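PDB 6WQY: cellulase from Bacteroides salanitronis, which probably hydrolyses internal beta-1,4-glucosidic bonds of cellulose and related plant polysaccharides through the glycoside hydrolase family 5 barrel domain that this chain represents. Local coordinates for residues A49-T52 / A58-Q61; A62-L67 / T73-P78; F323-L328 / I375-R380. All blocks are in the same frame, centred on the assembly; numbering follows the deposited sequence. Where two conformers were deposited one is given.

Interaction 1. Residues A49-T52 / A58-Q61; sequences ADET and AATQ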
# COMPACT_ATOMS: atom_id res chain seq x y z
N ALA A 49 18.95 -3.05 0.42
CA ALA A 49 17.91 -3.43 -0.52
C ALA A 49 18.49 -4.35 -1.58
O ALA A 49 19.59 -4.11 -2.08
CB ALA A 49 17.33 -2.17 -1.17
N ASP A 50 17.77 -5.42 -1.89
CA ASP A 50 18.30 -6.51 -2.71
C ASP A 50 17.07 -7.19 -3.35
O ASP A 50 16.47 -8.09 -2.77
CB ASP A 50 19.12 -7.46 -1.86
CG ASP A 50 19.88 -8.48 -2.67
OD1 ASP A 50 19.48 -8.76 -3.81
OD2 ASP A 50 20.87 -9.03 -2.13
N GLU A 51 16.71 -6.70 -4.53
CA GLU A 51 15.44 -7.03 -5.17
C GLU A 51 15.23 -8.52 -5.38
O GLU A 51 14.08 -8.99 -5.36
CB GLU A 51 15.42 -6.32 -6.53
CG GLU A 51 14.16 -6.55 -7.31
CD GLU A 51 14.16 -5.93 -8.71
OE1 GLU A 51 15.08 -5.14 -9.07
OE2 GLU A 51 13.21 -6.23 -9.45
N THR A 52 16.28 -9.28 -5.62
CA THR A 52 16.14 -10.68 -5.96
C THR A 52 16.41 -11.61 -4.78
O THR A 52 16.55 -12.82 -4.98
CB THR A 52 17.05 -11.04 -7.14
OG1 THR A 52 18.41 -10.76 -6.82
CG2 THR A 52 16.67 -10.25 -8.38
N ALA A 58 14.12 -10.53 -11.11
CA ALA A 58 13.90 -9.11 -11.36
C ALA A 58 12.62 -8.86 -12.13
O ALA A 58 12.30 -9.56 -13.10
CB ALA A 58 15.09 -8.53 -12.12
N ALA A 59 11.88 -7.83 -11.73
CA ALA A 59 10.64 -7.45 -12.39
C ALA A 59 10.92 -6.92 -13.79
O ALA A 59 11.98 -6.34 -14.05
CB ALA A 59 9.89 -6.41 -11.57
N THR A 60 9.94 -7.08 -14.68
CA THR A 60 10.10 -6.77 -16.10
C THR A 60 8.86 -6.07 -16.65
O THR A 60 7.78 -6.10 -16.06
CB THR A 60 10.24 -8.07 -16.89
OG1 THR A 60 9.03 -8.83 -16.67
CG2 THR A 60 11.46 -8.87 -16.46
N GLN A 61 9.04 -5.48 -17.84
CA GLN A 61 7.89 -4.97 -18.58
C GLN A 61 6.86 -6.06 -18.82
O GLN A 61 5.65 -5.81 -18.78
CB GLN A 61 8.35 -4.38 -19.92
CG GLN A 61 7.23 -3.73 -20.70
CD GLN A 61 6.72 -2.49 -20.01
OE1 GLN A 61 7.45 -1.52 -19.84
NE2 GLN A 61 5.49 -2.54 -19.53

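Interaction 2. Residues A62-L67 / T73-P78; sequences ALFDAL and TSVRIP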
# COMPACT_ATOMS: atom_id res chain seq x y z
N ALA A 62 7.31 -7.29 -19.07
CA ALA A 62 6.39 -8.38 -19.35
C ALA A 62 5.41 -8.58 -18.20
O ALA A 62 4.23 -8.89 -18.42
CB ALA A 62 7.15 -9.67 -19.64
N LEU A 63 5.87 -8.44 -16.96
CA LEU A 63 4.96 -8.54 -15.82
C LEU A 63 3.88 -7.47 -15.89
O LEU A 63 2.70 -7.75 -15.72
CB LEU A 63 5.73 -8.42 -14.50
CG LEU A 63 4.83 -8.25 -13.27
CD1 LEU A 63 3.97 -9.49 -13.00
CD2 LEU A 63 5.65 -7.85 -12.07
N PHE A 64 4.28 -6.22 -16.10
CA PHE A 64 3.32 -5.12 -16.09
C PHE A 64 2.35 -5.22 -17.25
O PHE A 64 1.16 -4.92 -17.08
CB PHE A 64 4.06 -3.79 -15.99
CG PHE A 64 4.60 -3.53 -14.61
CD1 PHE A 64 5.77 -4.13 -14.18
CD2 PHE A 64 3.90 -2.73 -13.74
CE1 PHE A 64 6.22 -3.91 -12.88
CE2 PHE A 64 4.35 -2.49 -12.46
CZ PHE A 64 5.51 -3.09 -12.03
N ASP A 65 2.81 -5.68 -18.41
CA ASP A 65 1.90 -5.92 -19.51
C ASP A 65 0.87 -6.97 -19.13
O ASP A 65 -0.32 -6.85 -19.45
CB ASP A 65 2.69 -6.41 -20.73
CG ASP A 65 3.54 -5.33 -21.37
OD1 ASP A 65 3.42 -4.14 -21.03
OD2 ASP A 65 4.36 -5.70 -22.25
N ALA A 66 1.31 -8.02 -18.42
CA ALA A 66 0.40 -9.07 -17.99
C ALA A 66 -0.60 -8.54 -16.97
O ALA A 66 -1.78 -8.92 -17.01
CB ALA A 66 1.19 -10.25 -17.42
N LEU A 67 -0.17 -7.68 -16.05
CA LEU A 67 -1.10 -7.11 -15.07
C LEU A 67 -2.20 -6.31 -15.78
O LEU A 67 -3.38 -6.42 -15.43
CB LEU A 67 -0.34 -6.21 -14.10
CG LEU A 67 0.63 -6.92 -13.18
CD1 LEU A 67 1.50 -5.93 -12.45
CD2 LEU A 67 -0.09 -7.80 -12.18
N THR A 73 -5.75 -2.13 -12.60
CA THR A 73 -5.73 -0.70 -12.90
C THR A 73 -4.47 -0.01 -12.42
O THR A 73 -3.97 0.94 -13.06
CB THR A 73 -6.92 -0.01 -12.21
OG1 THR A 73 -8.10 -0.80 -12.35
CG2 THR A 73 -7.15 1.40 -12.76
N SER A 74 -3.97 -0.44 -11.25
CA SER A 74 -2.94 0.28 -10.52
C SER A 74 -2.00 -0.71 -9.86
O SER A 74 -2.41 -1.79 -9.44
CB SER A 74 -3.58 1.14 -9.42
OG SER A 74 -4.55 2.03 -9.97
N VAL A 75 -0.73 -0.32 -9.72
CA VAL A 75 0.27 -1.15 -9.04
C VAL A 75 0.94 -0.35 -7.94
O VAL A 75 1.47 0.74 -8.20
CB VAL A 75 1.32 -1.67 -10.03
CG1 VAL A 75 2.37 -2.49 -9.32
CG2 VAL A 75 0.66 -2.50 -11.11
N ARG A 76 0.99 -0.92 -6.74
CA ARG A 76 1.81 -0.38 -5.67
C ARG A 76 3.16 -1.07 -5.73
O ARG A 76 3.25 -2.30 -5.81
CB ARG A 76 1.13 -0.59 -4.33
CG ARG A 76 1.89 -0.05 -3.12
CD ARG A 76 0.97 0.05 -1.92
NE ARG A 76 1.58 0.45 -0.66
CZ ARG A 76 2.05 -0.38 0.27
NH1 ARG A 76 2.13 -1.68 0.05
NH2 ARG A 76 2.43 0.14 1.43
N ILE A 77 4.21 -0.25 -5.72
CA ILE A 77 5.60 -0.66 -5.84
C ILE A 77 6.26 -0.29 -4.52
O ILE A 77 6.81 0.82 -4.37
CB ILE A 77 6.28 0.08 -7.02
CG1 ILE A 77 5.56 -0.19 -8.35
CG2 ILE A 77 7.75 -0.33 -7.11
CD1 ILE A 77 5.88 0.82 -9.43
N PRO A 78 6.25 -1.17 -3.53
CA PRO A 78 6.97 -0.90 -2.29
C PRO A 78 8.46 -0.81 -2.59
O PRO A 78 9.00 -1.63 -3.33
CB PRO A 78 6.64 -2.09 -1.40
CG PRO A 78 6.00 -3.08 -2.23
CD PRO A 78 5.53 -2.45 -3.49

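Interaction 3. Residues F323-L328 / I375-R380; sequences FRLYYL and IDVMKR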
# COMPACT_ATOMS: atom_id res chain seq x y z
N PHE A 323 -13.38 -20.93 -0.12
CA PHE A 323 -13.51 -19.91 0.91
C PHE A 323 -12.57 -18.74 0.67
O PHE A 323 -12.93 -17.60 0.97
CB PHE A 323 -13.25 -20.53 2.28
CG PHE A 323 -14.36 -21.42 2.76
CD1 PHE A 323 -15.44 -20.88 3.44
CD2 PHE A 323 -14.32 -22.78 2.52
CE1 PHE A 323 -16.46 -21.68 3.88
CE2 PHE A 323 -15.35 -23.59 2.96
CZ PHE A 323 -16.42 -23.03 3.64
N ARG A 324 -11.36 -19.01 0.16
CA ARG A 324 -10.43 -17.93 -0.16
C ARG A 324 -11.00 -17.01 -1.23
O ARG A 324 -10.92 -15.78 -1.13
CB ARG A 324 -9.10 -18.50 -0.63
CG ARG A 324 -8.11 -17.43 -1.04
CD ARG A 324 -7.22 -17.87 -2.17
NE ARG A 324 -6.17 -16.90 -2.45
CZ ARG A 324 -5.29 -17.04 -3.44
NH1 ARG A 324 -5.35 -18.07 -4.26
NH2 ARG A 324 -4.35 -16.12 -3.60
N LEU A 325 -11.57 -17.59 -2.29
CA LEU A 325 -12.14 -16.77 -3.35
C LEU A 325 -13.33 -15.99 -2.84
O LEU A 325 -13.52 -14.83 -3.20
CB LEU A 325 -12.49 -17.62 -4.57
CG LEU A 325 -11.31 -17.92 -5.47
CD1 LEU A 325 -10.29 -18.85 -4.83
CD2 LEU A 325 -11.78 -18.49 -6.81
N TYR A 326 -14.16 -16.62 -2.00
CA TYR A 326 -15.27 -15.90 -1.38
C TYR A 326 -14.77 -14.72 -0.55
O TYR A 326 -15.28 -13.61 -0.68
CB TYR A 326 -16.13 -16.86 -0.55
CG TYR A 326 -17.14 -16.15 0.32
CD1 TYR A 326 -18.08 -15.28 -0.23
CD2 TYR A 326 -17.15 -16.32 1.69
CE1 TYR A 326 -18.98 -14.60 0.56
CE2 TYR A 326 -18.04 -15.65 2.50
CZ TYR A 326 -18.96 -14.79 1.93
OH TYR A 326 -19.87 -14.11 2.71
N TYR A 327 -13.77 -14.95 0.30
CA TYR A 327 -13.20 -13.88 1.10
C TYR A 327 -12.74 -12.72 0.21
O TYR A 327 -13.07 -11.55 0.46
CB TYR A 327 -12.02 -14.42 1.93
CG TYR A 327 -11.28 -13.33 2.69
CD1 TYR A 327 -11.70 -12.94 3.95
CD2 TYR A 327 -10.20 -12.68 2.13
CE1 TYR A 327 -11.06 -11.93 4.64
CE2 TYR A 327 -9.55 -11.67 2.81
CZ TYR A 327 -9.98 -11.30 4.06
OH TYR A 327 -9.31 -10.27 4.70
N LEU A 328 -11.95 -13.02 -0.83
CA LEU A 328 -11.42 -11.95 -1.67
C LEU A 328 -12.52 -11.23 -2.41
O LEU A 328 -12.48 -10.00 -2.54
CB LEU A 328 -10.38 -12.54 -2.63
CG LEU A 328 -9.08 -13.00 -1.98
CD1 LEU A 328 -8.22 -13.72 -2.99
CD2 LEU A 328 -8.31 -11.83 -1.39
N ILE A 375 -8.35 -13.51 -9.80
CA ILE A 375 -8.44 -12.19 -10.42
C ILE A 375 -9.87 -11.90 -10.84
O ILE A 375 -10.38 -10.80 -10.63
CB ILE A 375 -7.45 -12.11 -11.60
CG1 ILE A 375 -6.01 -12.20 -11.07
CG2 ILE A 375 -7.67 -10.86 -12.40
CD1 ILE A 375 -4.97 -12.54 -12.12
N ASP A 376 -10.55 -12.90 -11.41
CA ASP A 376 -11.92 -12.69 -11.87
C ASP A 376 -12.85 -12.30 -10.73
O ASP A 376 -13.71 -11.45 -10.91
CB ASP A 376 -12.42 -13.95 -12.58
CG ASP A 376 -11.81 -14.13 -13.95
OD1 ASP A 376 -11.16 -13.19 -14.46
OD2 ASP A 376 -11.97 -15.23 -14.53
N VAL A 377 -12.71 -12.92 -9.56
CA VAL A 377 -13.63 -12.57 -8.47
C VAL A 377 -13.33 -11.18 -7.90
O VAL A 377 -14.23 -10.47 -7.48
CB VAL A 377 -13.73 -13.64 -7.36
CG1 VAL A 377 -14.13 -14.99 -7.94
CG2 VAL A 377 -12.45 -13.74 -6.56
N MET A 378 -12.05 -10.79 -7.89
CA MET A 378 -11.70 -9.45 -7.42
C MET A 378 -12.21 -8.40 -8.39
O MET A 378 -12.76 -7.37 -7.98
CB MET A 378 -10.19 -9.33 -7.19
CG MET A 378 -9.69 -10.24 -6.08
SD MET A 378 -8.07 -9.84 -5.42
CE MET A 378 -7.04 -10.11 -6.86
N LYS A 379 -12.06 -8.65 -9.69
CA LYS A 379 -12.56 -7.71 -10.69
C LYS A 379 -14.07 -7.57 -10.60
O LYS A 379 -14.61 -6.48 -10.80
CB LYS A 379 -12.19 -8.18 -12.10
CG LYS A 379 -10.71 -8.05 -12.40
CD LYS A 379 -10.41 -8.07 -13.89
CE LYS A 379 -10.83 -9.36 -14.55
NZ LYS A 379 -10.50 -9.31 -16.01
N ARG A 380 -14.77 -8.66 -10.31
CA ARG A 380 -16.22 -8.59 -10.18
C ARG A 380 -16.63 -7.65 -9.05
O ARG A 380 -17.63 -6.93 -9.16
CB ARG A 380 -16.79 -9.99 -9.97
CG ARG A 380 -18.29 -10.10 -10.10
CD ARG A 380 -18.64 -11.55 -10.39
NE ARG A 380 -18.04 -11.97 -11.66
CZ ARG A 380 -17.44 -13.14 -11.87
NH1 ARG A 380 -17.33 -14.03 -10.90
NH2 ARG A 380 -16.92 -13.40 -13.06

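Interaction 1. Residues A49-T52 / A58-Q61
E51 and A59 are joined by a carboxylate-to-backbone hydrogen bond that pins one part of a long beta-alpha loop to another. In the (beta/alpha)8 TIM barrel of this family 5 hydrolase, the loop leaves strand 34-37, runs through the small hairpin 44-45/48-49 and ends at helix 61-70. E51 lies just past the hairpin; A59 comes two residues before the helix. The amide of A59 donates to E51 OE2, with N 3.1 Å from that oxygen and an N-H...O angle of 169°, and meets it nearly along the C-O axis. The chain of E51 is fully stretched, with CG anti to the backbone N (chi1 -180°); chi3 of -9° turns OE1 back toward CB and leaves OE2 leading outward. OE2 has two further partners, a salt bridge to R100 NH2 and a hydrogen bond from Q40 NE2, so three donors grip one oxygen. R100 NH2 also binds A59 O, and this guanidinium from helix 95-110 thereby touches both sides of the contact. Replacing E51 by an alanine would probably leave the A59 amide without this acceptor and R100 without this salt-bridge partner, setting the loop free to shift. The same oxygen also lies near carbon atoms, 3.5 Å from A58 CA and 3.9 Å from A59 CB. Beyond A59 the chain enters the helix through T60, the N-cap, whose OG1 accepts from L63 N and also bonds to A363 O. On the more exposed flank the T52 methyl, not its hydroxyl, faces A58, CG2 lying 3.7 Å from A58 N.

Interaction 2. Residues A62-L67 / T73-P78
V75 meets F64 and L67 through van der Waals packing alone, and all three residues are buried. The two methyls of V75 divide the work. CG1, placed anti to the backbone N (chi1 178°), lies 3.7 Å from F64 CE2 and also nears CZ. CG2 sits 3.9 Å from F64 CE2 and 3.8 Å from L67 CD1, so it fills the angle between the two helix side chains. The phenyl group comes obliquely, leading with its CE2 corner; L67 runs roughly at right angles to V75. F64 and L67, one helical turn apart, also touch each other: L67 CD1 lies over one face of the F64 ring, 4.2 Å above its plane and offset toward the rim. Helix 61-70 and strand 74-77 belong to the beta-alpha-beta crossover that opens the TIM barrel, the helix packing on the outside of the barrel and the strand following in the wall between strands 34-37 and 114-118. The apolar layer continues into the neighbouring elements. W35 of strand 34-37 is touched by V75, L67 and L63, and F64 also reaches V104 and A108 of helix 95-110. Backbone bonds hold each element in place. Within the helix, L67 N donates to L63 O at 2.9 Å and A66 N to A62 O at 3.0 Å. The strand is bonded to its neighbours, V75 to N114 and I116 on one side and S74 to W35 on the other. Charges lie on the other side of the strand, where R76 extends into the barrel: NH2 makes a salt bridge to E170 and a hydrogen bond to N173, and NH1 makes a salt bridge to E309 and a hydrogen bond to N36.

Interaction 3. Residues F323-L328 / I375-R380
V377 packs against L325 where two successive outer helices of the TIM barrel, 318-337 and 371-383, lie side by side. From its CA the bond to CB points at the facing helix, and CB already stands 4.3 Å from L325 O. The branch then splits. CG1 is anti to the carbonyl carbon (chi1 -56°) and heads toward the leucine's far end, 4.4 Å from L325 CD2. CG2, held between the backbone N and the carbonyl carbon, makes the closer approach: it abuts the main-chain carbonyl, 3.7 Å from L325 O, with L325 CB a little farther off at 4.4 Å. Such closeness to the main chain fits the short spacing of the helices, with L325 CA and V377 CA only 6.8 Å apart. V377 also touches E329, one turn farther along helix 318-337, and L325 reaches back to E373 and V374. A turn along from L325, on the buried side, L328 and M378 continue the seam. The thioether chain of M378 also reaches C332, while nearer its root M378 CG packs 4.2 Å from L328 CB.

From the N terminus the three contacts follow in series, none enclosing or crossing another. Interaction 1 closes a short five-residue excursion, 53-57, within the first long beta-alpha loop. Its last residue adjoins the first of interaction 2, which closes the turn 68-72 and folds helix 61-70, which follows the first barrel strand, onto the second strand. Interaction 3 comes much later and closes a far larger loop, 46 residues that include strand 342-346, the last of the barrel, joining the final two major helices. Interactions 2 and 3 come within about 7 Å at their nearest atoms without touching; K379 NZ, bonded to A70 O, links the last helix to helix 61-70 where the barrel closes.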